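Local coordinates for glycerate 2-kinase (Pyrococcus horikoshii, PDB 1X3L), which catalyses the ATP-dependent phosphorylation of D-glycerate to 2-phosphoglycerate with magnesium as cofactor, and accepts other nucleotides or pyrophosphate as phosphate donor, at residues Gly76-Tyr82 / Ile91-Gly97; Ser105-Lys110 / Ala135-Pro140. All blocks are in the same frame, centred on the assembly; numbering follows the deposited sequence.

Interaction 1 (Gly76-Tyr82 / Ile91-Gly97); sequences GVAVTKY and IKVIEAG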
ATOM      1  N   GLY A  76      11.186 -20.056  -9.583  1.00 43.88           N
ATOM      2  CA  GLY A  76      11.138 -18.777  -8.904  1.00 42.67           C
ATOM      3  C   GLY A  76      11.151 -18.918  -7.397  1.00 40.98           C
ATOM      4  O   GLY A  76      11.304 -20.019  -6.864  1.00 39.66           O
ATOM      5  N   VAL A  77      11.000 -17.797  -6.705  1.00 38.53           N
ATOM      6  CA  VAL A  77      10.980 -17.796  -5.249  1.00 38.06           C
ATOM      7  C   VAL A  77      10.024 -16.721  -4.736  1.00 38.03           C
ATOM      8  O   VAL A  77       9.885 -15.657  -5.340  1.00 36.94           O
ATOM      9  CB  VAL A  77      12.388 -17.535  -4.656  1.00 37.29           C
ATOM     10  CG1 VAL A  77      12.849 -16.117  -4.975  1.00 36.33           C
ATOM     11  CG2 VAL A  77      12.365 -17.762  -3.150  1.00 39.39           C
ATOM     12  N   ALA A  78       9.358 -17.022  -3.628  1.00 36.21           N
ATOM     13  CA  ALA A  78       8.422 -16.100  -3.008  1.00 37.78           C
ATOM     14  C   ALA A  78       8.840 -15.947  -1.553  1.00 37.70           C
ATOM     15  O   ALA A  78       8.849 -16.920  -0.797  1.00 38.45           O
ATOM     16  CB  ALA A  78       7.002 -16.650  -3.102  1.00 36.90           C
ATOM     17  N   VAL A  79       9.205 -14.728  -1.169  1.00 37.79           N
ATOM     18  CA  VAL A  79       9.642 -14.449   0.197  1.00 36.84           C
ATOM     19  C   VAL A  79       8.558 -13.665   0.926  1.00 38.29           C
ATOM     20  O   VAL A  79       8.211 -12.551   0.524  1.00 37.61           O
ATOM     21  CB  VAL A  79      10.951 -13.636   0.198  1.00 37.04           C
ATOM     22  CG1 VAL A  79      11.541 -13.597   1.602  1.00 36.45           C
ATOM     23  CG2 VAL A  79      11.939 -14.246  -0.788  1.00 35.28           C
ATOM     24  N   THR A  80       8.022 -14.250   1.996  1.00 38.85           N
ATOM     25  CA  THR A  80       6.955 -13.609   2.754  1.00 40.31           C
ATOM     26  C   THR A  80       7.133 -13.789   4.262  1.00 41.84           C
ATOM     27  O   THR A  80       8.065 -14.453   4.711  1.00 41.40           O
ATOM     28  CB  THR A  80       5.576 -14.168   2.321  1.00 40.92           C
ATOM     29  OG1 THR A  80       4.532 -13.382   2.906  1.00 41.72           O
ATOM     30  CG2 THR A  80       5.420 -15.623   2.763  1.00 41.15           C
ATOM     31  N   LYS A  81       6.235 -13.188   5.037  1.00 43.20           N
ATOM     32  CA  LYS A  81       6.288 -13.267   6.494  1.00 44.63           C
ATOM     33  C   LYS A  81       5.985 -14.660   7.038  1.00 45.88           C
ATOM     34  O   LYS A  81       5.374 -15.489   6.361  1.00 45.08           O
ATOM     35  CB  LYS A  81       5.301 -12.274   7.111  1.00 44.41           C
ATOM     36  CG  LYS A  81       5.703 -10.821   6.982  1.00 45.86           C
ATOM     37  CD  LYS A  81       4.654  -9.902   7.611  1.00 49.89           C
ATOM     38  CE  LYS A  81       4.436 -10.210   9.090  1.00 48.77           C
ATOM     39  NZ  LYS A  81       5.662 -10.003   9.910  1.00 50.02           N
ATOM     40  N   TYR A  82       6.425 -14.908   8.268  1.00 46.40           N
ATOM     41  CA  TYR A  82       6.189 -16.190   8.919  1.00 48.26           C
ATOM     42  C   TYR A  82       4.686 -16.370   9.098  1.00 48.80           C
ATOM     43  O   TYR A  82       4.005 -15.484   9.615  1.00 49.91           O
ATOM     44  CB  TYR A  82       6.889 -16.228  10.283  1.00 46.42           C
ATOM     45  CG  TYR A  82       8.400 -16.228  10.187  1.00 46.48           C
ATOM     46  CD1 TYR A  82       9.078 -17.297   9.597  1.00 46.50           C
ATOM     47  CD2 TYR A  82       9.149 -15.153  10.661  1.00 45.63           C
ATOM     48  CE1 TYR A  82      10.466 -17.291   9.479  1.00 48.16           C
ATOM     49  CE2 TYR A  82      10.539 -15.137  10.548  1.00 45.55           C
ATOM     50  CZ  TYR A  82      11.190 -16.207   9.956  1.00 46.75           C
ATOM     51  OH  TYR A  82      12.563 -16.191   9.829  1.00 47.73           O
ATOM     52  N   ILE A  91       7.042 -22.506  -7.611  1.00 49.91           N
ATOM     53  CA  ILE A  91       7.775 -21.435  -6.955  1.00 47.67           C
ATOM     54  C   ILE A  91       8.075 -21.805  -5.509  1.00 47.27           C
ATOM     55  O   ILE A  91       7.173 -22.132  -4.736  1.00 45.29           O
ATOM     56  CB  ILE A  91       6.971 -20.119  -7.000  1.00 46.24           C
ATOM     57  CG1 ILE A  91       6.696 -19.743  -8.457  1.00 44.93           C
ATOM     58  CG2 ILE A  91       7.737 -19.010  -6.295  1.00 44.12           C
ATOM     59  CD1 ILE A  91       5.761 -18.573  -8.628  1.00 44.85           C
ATOM     60  N   LYS A  92       9.356 -21.755  -5.155  1.00 46.71           N
ATOM     61  CA  LYS A  92       9.794 -22.089  -3.808  1.00 46.96           C
ATOM     62  C   LYS A  92       9.356 -20.989  -2.856  1.00 46.02           C
ATOM     63  O   LYS A  92       9.438 -19.804  -3.189  1.00 44.85           O
ATOM     64  CB  LYS A  92      11.317 -22.231  -3.780  1.00 48.08           C
ATOM     65  CG  LYS A  92      11.898 -22.600  -2.425  1.00 51.63           C
ATOM     66  CD  LYS A  92      13.424 -22.583  -2.473  1.00 54.18           C
ATOM     67  CE  LYS A  92      14.038 -23.047  -1.160  1.00 56.21           C
ATOM     68  NZ  LYS A  92      13.771 -24.491  -0.895  1.00 58.36           N
ATOM     69  N   VAL A  93       8.894 -21.378  -1.673  1.00 44.41           N
ATOM     70  CA  VAL A  93       8.442 -20.409  -0.685  1.00 43.62           C
ATOM     71  C   VAL A  93       9.354 -20.319   0.532  1.00 43.54           C
ATOM     72  O   VAL A  93       9.735 -21.333   1.119  1.00 44.36           O
ATOM     73  CB  VAL A  93       7.012 -20.731  -0.200  1.00 43.58           C
ATOM     74  CG1 VAL A  93       6.615 -19.770   0.917  1.00 42.98           C
ATOM     75  CG2 VAL A  93       6.033 -20.629  -1.362  1.00 40.77           C
ATOM     76  N   ILE A  94       9.689 -19.090   0.908  1.00 42.38           N
ATOM     77  CA  ILE A  94      10.540 -18.834   2.062  1.00 40.93           C
ATOM     78  C   ILE A  94       9.896 -17.783   2.958  1.00 42.15           C
ATOM     79  O   ILE A  94       9.493 -16.721   2.480  1.00 41.94           O
ATOM     80  CB  ILE A  94      11.926 -18.316   1.630  1.00 40.91           C
ATOM     81  CG1 ILE A  94      12.644 -19.382   0.802  1.00 41.06           C
ATOM     82  CG2 ILE A  94      12.752 -17.946   2.852  1.00 40.50           C
ATOM     83  CD1 ILE A  94      13.973 -18.925   0.245  1.00 40.75           C
ATOM     84  N   GLU A  95       9.788 -18.080   4.250  1.00 41.42           N
ATOM     85  CA  GLU A  95       9.213 -17.126   5.193  1.00 41.91           C
ATOM     86  C   GLU A  95      10.379 -16.462   5.909  1.00 41.41           C
ATOM     87  O   GLU A  95      11.265 -17.145   6.419  1.00 42.19           O
ATOM     88  CB  GLU A  95       8.296 -17.837   6.196  1.00 43.31           C
ATOM     89  CG  GLU A  95       7.220 -18.690   5.535  1.00 45.18           C
ATOM     90  CD  GLU A  95       6.166 -19.181   6.515  1.00 48.91           C
ATOM     91  OE1 GLU A  95       6.515 -19.454   7.683  1.00 49.32           O
ATOM     92  OE2 GLU A  95       4.989 -19.307   6.113  1.00 48.39           O
ATOM     93  N   ALA A  96      10.389 -15.133   5.941  1.00 41.08           N
ATOM     94  CA  ALA A  96      11.487 -14.414   6.568  1.00 40.96           C
ATOM     95  C   ALA A  96      11.062 -13.401   7.617  1.00 40.96           C
ATOM     96  O   ALA A  96       9.877 -13.191   7.852  1.00 41.48           O
ATOM     97  CB  ALA A  96      12.323 -13.729   5.498  1.00 41.55           C
ATOM     98  N   GLY A  97      12.048 -12.763   8.235  1.00 41.97           N
ATOM     99  CA  GLY A  97      11.773 -11.787   9.272  1.00 43.05           C
ATOM    100  C   GLY A  97      11.211 -10.449   8.824  1.00 44.45           C
ATOM    101  O   GLY A  97      11.544  -9.934   7.750  1.00 43.23           O
TER
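Tyr82, Glu95 and Ile94 carry the largest buried areas where two neighbouring parallel strands, 76-81 and 92-96, pair at the border of the sheet. Tyr82, in the loop that follows, lays its ring against the partner: CD1 lies 3.5 Å from Glu95 CB, and Ala96 O sits over one ring face, 3.4 Å from CE2. Its hydroxyl bonds Asp102. Glu95, partly exposed, sets its CB against the ring while its carboxylate OE1 accepts a hydrogen bond from Gly83 N. Ile94 has a branched, β-favouring side chain on the same sheet face as Val77 and Val79; its CD1 meets Val77 CG2 at 3.9 Å. Its backbone works both ways, Ile94 N to Ala78 O and Thr80 N to Ile94 O, each 2.9 Å, within a run of five bonds ending with Ala96 N to Thr80 O at 2.7 Å. These alternating bonds hold the parallel register, Val77, Val79 and Ile94 make one side largely apolar, and Tyr82 and Glu95 close the end with mixed polar and ring contact.

Interaction 2 (Ser105-Lys110 / Ala135-Pro140); sequences SILGAK and ALFELP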
ATOM      1  N   SER A 105      15.736 -13.772   5.382  1.00 39.87           N
ATOM      2  CA  SER A 105      15.605 -12.644   4.464  1.00 40.91           C
ATOM      3  C   SER A 105      16.759 -12.713   3.480  1.00 40.61           C
ATOM      4  O   SER A 105      16.586 -12.512   2.279  1.00 40.37           O
ATOM      5  CB  SER A 105      15.681 -11.317   5.223  1.00 38.40           C
ATOM      6  OG  SER A 105      14.676 -11.238   6.214  1.00 40.75           O
ATOM      7  N   ILE A 106      17.944 -12.991   4.013  1.00 41.18           N
ATOM      8  CA  ILE A 106      19.144 -13.098   3.204  1.00 41.34           C
ATOM      9  C   ILE A 106      19.022 -14.302   2.290  1.00 41.36           C
ATOM     10  O   ILE A 106      19.340 -14.222   1.103  1.00 41.94           O
ATOM     11  CB  ILE A 106      20.399 -13.239   4.091  1.00 42.65           C
ATOM     12  CG1 ILE A 106      20.698 -11.895   4.760  1.00 42.10           C
ATOM     13  CG2 ILE A 106      21.581 -13.732   3.266  1.00 42.38           C
ATOM     14  CD1 ILE A 106      21.979 -11.877   5.565  1.00 45.48           C
ATOM     15  N   LEU A 107      18.551 -15.412   2.847  1.00 41.54           N
ATOM     16  CA  LEU A 107      18.374 -16.634   2.074  1.00 42.57           C
ATOM     17  C   LEU A 107      17.449 -16.356   0.893  1.00 42.28           C
ATOM     18  O   LEU A 107      17.675 -16.844  -0.217  1.00 42.04           O
ATOM     19  CB  LEU A 107      17.776 -17.736   2.955  1.00 44.29           C
ATOM     20  CG  LEU A 107      17.454 -19.059   2.254  1.00 46.86           C
ATOM     21  CD1 LEU A 107      18.719 -19.632   1.616  1.00 47.43           C
ATOM     22  CD2 LEU A 107      16.869 -20.041   3.259  1.00 46.66           C
ATOM     23  N   GLY A 108      16.405 -15.571   1.141  1.00 41.56           N
ATOM     24  CA  GLY A 108      15.471 -15.236   0.081  1.00 39.84           C
ATOM     25  C   GLY A 108      16.141 -14.425  -1.013  1.00 37.64           C
ATOM     26  O   GLY A 108      15.990 -14.727  -2.196  1.00 37.25           O
ATOM     27  N   ALA A 109      16.883 -13.395  -0.619  1.00 37.66           N
ATOM     28  CA  ALA A 109      17.586 -12.547  -1.576  1.00 38.22           C
ATOM     29  C   ALA A 109      18.587 -13.374  -2.386  1.00 39.45           C
ATOM     30  O   ALA A 109      18.685 -13.222  -3.608  1.00 39.19           O
ATOM     31  CB  ALA A 109      18.303 -11.413  -0.843  1.00 36.83           C
ATOM     32  N   LYS A 110      19.326 -14.248  -1.709  1.00 40.46           N
ATOM     33  CA  LYS A 110      20.302 -15.097  -2.390  1.00 42.58           C
ATOM     34  C   LYS A 110      19.597 -15.994  -3.396  1.00 42.99           C
ATOM     35  O   LYS A 110      20.100 -16.218  -4.499  1.00 44.00           O
ATOM     36  CB  LYS A 110      21.068 -15.961  -1.387  1.00 44.46           C
ATOM     37  CG  LYS A 110      22.074 -15.203  -0.545  1.00 45.90           C
ATOM     38  CD  LYS A 110      22.808 -16.154   0.388  1.00 48.90           C
ATOM     39  CE  LYS A 110      23.903 -15.446   1.161  1.00 49.84           C
ATOM     40  NZ  LYS A 110      24.962 -14.925   0.257  1.00 52.27           N
ATOM     41  N   ALA A 135      12.424  -5.627   4.837  1.00 36.64           N
ATOM     42  CA  ALA A 135      12.963  -6.534   5.847  1.00 36.94           C
ATOM     43  C   ALA A 135      12.950  -7.989   5.384  1.00 37.31           C
ATOM     44  O   ALA A 135      13.871  -8.754   5.677  1.00 37.16           O
ATOM     45  CB  ALA A 135      12.170  -6.393   7.144  1.00 37.52           C
ATOM     46  N   LEU A 136      11.904  -8.362   4.655  1.00 36.67           N
ATOM     47  CA  LEU A 136      11.751  -9.726   4.160  1.00 35.44           C
ATOM     48  C   LEU A 136      12.725 -10.098   3.053  1.00 37.13           C
ATOM     49  O   LEU A 136      13.044 -11.272   2.867  1.00 37.84           O
ATOM     50  CB  LEU A 136      10.335  -9.931   3.628  1.00 33.97           C
ATOM     51  CG  LEU A 136       9.162  -9.862   4.601  1.00 35.29           C
ATOM     52  CD1 LEU A 136       7.852  -9.847   3.808  1.00 33.21           C
ATOM     53  CD2 LEU A 136       9.218 -11.053   5.559  1.00 34.94           C
ATOM     54  N   PHE A 137      13.192  -9.097   2.317  1.00 35.87           N
ATOM     55  CA  PHE A 137      14.081  -9.329   1.189  1.00 36.18           C
ATOM     56  C   PHE A 137      15.302  -8.424   1.289  1.00 36.75           C
ATOM     57  O   PHE A 137      15.259  -7.265   0.875  1.00 37.01           O
ATOM     58  CB  PHE A 137      13.313  -9.028  -0.095  1.00 35.52           C
ATOM     59  CG  PHE A 137      13.973  -9.518  -1.339  1.00 34.37           C
ATOM     60  CD1 PHE A 137      13.905 -10.861  -1.695  1.00 33.83           C
ATOM     61  CD2 PHE A 137      14.619  -8.628  -2.190  1.00 33.56           C
ATOM     62  CE1 PHE A 137      14.466 -11.308  -2.891  1.00 32.49           C
ATOM     63  CE2 PHE A 137      15.184  -9.068  -3.386  1.00 32.04           C
ATOM     64  CZ  PHE A 137      15.106 -10.407  -3.736  1.00 31.53           C
ATOM     65  N   GLU A 138      16.390  -8.955   1.837  1.00 37.93           N
ATOM     66  CA  GLU A 138      17.600  -8.165   1.994  1.00 39.10           C
ATOM     67  C   GLU A 138      18.889  -8.971   1.935  1.00 38.61           C
ATOM     68  O   GLU A 138      18.953 -10.120   2.372  1.00 38.42           O
ATOM     69  CB  GLU A 138      17.541  -7.382   3.312  1.00 41.29           C
ATOM     70  CG  GLU A 138      18.791  -6.558   3.611  1.00 45.75           C
ATOM     71  CD  GLU A 138      19.186  -5.638   2.465  1.00 47.53           C
ATOM     72  OE1 GLU A 138      18.368  -4.789   2.063  1.00 49.36           O
ATOM     73  OE2 GLU A 138      20.319  -5.761   1.963  1.00 51.15           O
ATOM     74  N   LEU A 139      19.915  -8.340   1.374  1.00 38.83           N
ATOM     75  CA  LEU A 139      21.237  -8.928   1.238  1.00 39.79           C
ATOM     76  C   LEU A 139      22.241  -7.779   1.324  1.00 39.46           C
ATOM     77  O   LEU A 139      22.393  -7.005   0.383  1.00 39.41           O
ATOM     78  CB  LEU A 139      21.366  -9.641  -0.112  1.00 40.79           C
ATOM     79  CG  LEU A 139      22.693 -10.361  -0.371  1.00 44.89           C
ATOM     80  CD1 LEU A 139      22.940 -11.394   0.725  1.00 44.60           C
ATOM     81  CD2 LEU A 139      22.659 -11.026  -1.739  1.00 45.12           C
ATOM     82  N   PRO A 140      22.924  -7.643   2.470  1.00 39.71           N
ATOM     83  CA  PRO A 140      23.914  -6.580   2.680  1.00 39.65           C
ATOM     84  C   PRO A 140      25.076  -6.630   1.684  1.00 38.65           C
ATOM     85  O   PRO A 140      25.380  -7.684   1.131  1.00 38.09           O
ATOM     86  CB  PRO A 140      24.380  -6.820   4.117  1.00 39.86           C
ATOM     87  CG  PRO A 140      23.179  -7.461   4.759  1.00 40.90           C
ATOM     88  CD  PRO A 140      22.746  -8.438   3.698  1.00 40.20           C
TER
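One hydrogen bond joins the helix segment 105-110 to segment 135-140: Ser105 OG donates to Ala135 O over 2.7 Å. A small hydroxyl suits this place, because it lies close to the backbone and can serve a carbonyl at the end of the short helix 133-136; the same OG also accepts from Asp102 N.

Backbone proximity shows in two CA-H...O contacts. Ser105 CA lies 3.3 Å from Leu136 O, the carbonyl of the last helical residue; Ile106 CA lies 3.1 Å from Glu138 O, in the extended chain that begins once Phe137 has left helical geometry.

Apolar packing supplies the rest. Ala109 points toward the loop, and its single methyl lets the chain come close: CB is 3.6 Å from Leu139 CB and stands over one face of the Phe137 ring, 4.4 Å from CE1. Beside it, Gly108 O lies 3.8 Å from Phe137 CE1. Ile106 packs CG2 on Leu139 CD1 at 3.7 Å and CD1 on Pro140 CD at 4.0 Å, and thus extends the apolar contact to both residues.

The charge of buried Glu138 is met by a salt bridge to Lys177, with Ser174 as a further hydrogen-bonding partner.

The arrangement belongs to a three-layer α/β fold of Rossmann type: helix 103-118 connects strands 92-96 and 124-129 of the parallel sheet, and the segment following strand 124-129 and its short helix passes along the first turns of that connecting helix.

How the interactions relate
Interaction 1 precedes interaction 2 along the chain, strand 92-96 leading into helix 103-118, and their centres are 10 Å apart. They meet directly: Val79 CG1 lies 3.0 Å from Leu136 O, Ala96 CB is 3.4 Å from Ser105 N, and Leu136 CD2 approaches Ala96 O to 3.2 Å and Gly97 O to 3.4 Å. Leu136 thus links the sheet border to the helix-loop packing. Both contacts approach the probable substrate site: the side chain of Lys58, assigned to substrate binding by similarity, lies about 4 Å from that of Lys81 and about 5 Å from that of Leu136. A bound sulfate, probably from the crystallisation liquor, lies about 6 Å from the Ala135 side chain.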